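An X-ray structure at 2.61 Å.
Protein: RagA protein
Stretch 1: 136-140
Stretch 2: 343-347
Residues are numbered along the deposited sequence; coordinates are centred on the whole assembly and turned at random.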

# COMPACT_ATOMS: atom_id res chain seq x y z
N GLY A 136 -5.96 9.47 -29.23
CA GLY A 136 -6.62 8.25 -29.64
C GLY A 136 -6.41 7.11 -28.70
O GLY A 136 -6.88 6.00 -28.93
N ASP A 137 -5.66 7.37 -27.64
CA ASP A 137 -5.48 6.41 -26.57
C ASP A 137 -6.83 5.89 -26.08
O ASP A 137 -7.73 6.69 -25.78
N PRO A 138 -7.02 4.57 -26.00
CA PRO A 138 -8.35 4.04 -25.65
C PRO A 138 -8.87 4.53 -24.31
O PRO A 138 -10.09 4.52 -24.10
N THR A 139 -7.99 4.97 -23.41
CA THR A 139 -8.42 5.51 -22.13
C THR A 139 -8.51 7.02 -22.14
O THR A 139 -8.53 7.65 -21.08
N ALA A 140 -8.55 7.63 -23.32
CA ALA A 140 -8.68 9.07 -23.39
C ALA A 140 -10.14 9.49 -23.22
O ALA A 140 -11.05 8.85 -23.77
N PRO A 343 1.55 -0.19 -25.09
CA PRO A 343 0.26 -0.83 -24.81
C PRO A 343 -0.70 0.13 -24.17
O PRO A 343 -0.33 0.93 -23.30
N ALA A 344 -1.94 0.07 -24.63
CA ALA A 344 -3.01 0.87 -24.05
C ALA A 344 -4.32 0.19 -24.40
O ALA A 344 -4.46 -0.41 -25.46
N ASN A 345 -5.27 0.28 -23.48
CA ASN A 345 -6.53 -0.40 -23.71
C ASN A 345 -7.51 -0.02 -22.62
O ASN A 345 -7.15 0.49 -21.56
N PHE A 346 -8.77 -0.29 -22.92
CA PHE A 346 -9.86 -0.17 -21.97
C PHE A 346 -10.67 -1.44 -22.12
O PHE A 346 -11.27 -1.68 -23.17
N LYS A 347 -10.66 -2.27 -21.08
CA LYS A 347 -11.54 -3.43 -20.99
C LYS A 347 -12.55 -3.19 -19.88
O LYS A 347 -12.21 -2.66 -18.82

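How does the first stretch present itself to the second? Residues 136-140 contain no regular helix or strand, but from D137 to A140 the chain folds into a type I beta turn, closed by the backbone hydrogen bond from A140 N to D137 O at 2.8 Å. The second stretch passes alongside as a loop that becomes a strand at N345, more than two hundred residues later in the same chain. The closest CA atoms across the two stretches are those of P138 and N345, 5.2 Å apart. G136, at the start, has no side chain to offer and makes no contact with the other stretch.

What does D137 do, if its CA-to-CB bond runs sideways to the partner? Its side chain takes the t rotamer, with chi1 at -175°, and helps to hold its own turn together. The carboxylate atom OD1 accepts two hydrogen bonds from T139, one from the backbone N at 2.8 Å and one from the hydroxyl OG1 at 2.6 Å, so the residue at the start of the turn is tied to the one two places on. The end of the side chain nevertheless comes nearer to the second stretch than its root does: OD2 of D137 lies 3.8 Å from CB of A344, a plain van der Waals contact. That oxygen finds its hydrogen bond elsewhere in the structure, so it needs no polar partner here.

Why is P138 the centre of the packing? Its CA-to-CB bond points toward the second stretch, its ring is puckered C-gamma exo, and P138 has more area covered by the other stretch than any other residue of the pair. The nearest ring atom shifts from CD to CG to CB along A344, N345 and F346, though neighbouring ring atoms share these contacts. CD of P138 packs 3.6 Å from CB of A344, whose methyl also points toward the turn; CG of P138 sits 3.8 Å from CA of N345; and CB of P138 approaches N of F346 at 4.0 Å. The closest contact with N345 is to its backbone, since its CA-to-CB bond points away; the side chain is in the p rotamer, and its OD1 accepts a hydrogen bond from NZ of K347 at 3.3 Å.

How does T139 extend the contact to the aromatic ring? Its CA-to-CB bond runs sideways and chi1 is 62°, the p rotamer. While OG1 is engaged with D137 and with a partner elsewhere in the structure, the methyl CG2 reaches the strand, coming within 3.2 Å of the backbone O of N345, a close approach for carbon and oxygen. The same methyl lies 4.1 Å from CD2 of F346, at the edge of the ring and near its plane. The CA-to-CB bond of F346 points toward the turn, with chi1 in the t rotamer, and its CB is 4.5 Å from CB of P138. A140 then turns out of reach. No hydrogen bond crosses between the stretches: several polar groups of the turn bond to one another or elsewhere in the structure, and the 234 Å² buried between the two stretches rests on van der Waals packing.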

# COMPACT_ATOMS: atom_id res chain seq x y z
CB ASP A 137 -4.71 7.11 -25.44
CG ASP A 137 -4.36 6.18 -24.32
OD1 ASP A 137 -5.30 5.59 -23.72
OD2 ASP A 137 -3.14 6.09 -24.02
CB PRO A 138 -8.15 2.52 -25.63
CG PRO A 138 -6.87 2.29 -26.32
CD PRO A 138 -6.02 3.50 -26.14
CB THR A 139 -7.48 5.07 -21.00
OG1 THR A 139 -6.17 5.58 -21.24
CG2 THR A 139 -7.43 3.57 -20.91
CB ALA A 140 -8.12 9.61 -24.71
CB PRO A 343 0.65 -1.95 -23.84
CG PRO A 343 2.08 -2.22 -24.19
CD PRO A 343 2.65 -0.87 -24.41
CB ALA A 344 -2.99 2.33 -24.54
CB ASN A 345 -6.34 -1.92 -23.74
CG ASN A 345 -5.50 -2.40 -22.60
OD1 ASN A 345 -6.00 -2.56 -21.49
ND2 ASN A 345 -4.22 -2.61 -22.84
CB PHE A 346 -10.71 1.06 -22.28
CG PHE A 346 -11.65 1.43 -21.18
CD1 PHE A 346 -12.85 0.76 -21.02
CD2 PHE A 346 -11.34 2.44 -20.31
CE1 PHE A 346 -13.71 1.11 -20.02
CE2 PHE A 346 -12.19 2.78 -19.31
CZ PHE A 346 -13.38 2.12 -19.17
CB LYS A 347 -10.75 -4.73 -20.74
CG LYS A 347 -9.33 -4.75 -21.30
CD LYS A 347 -8.76 -6.17 -21.35
CE LYS A 347 -7.31 -6.19 -21.85
NZ LYS A 347 -6.36 -5.73 -20.80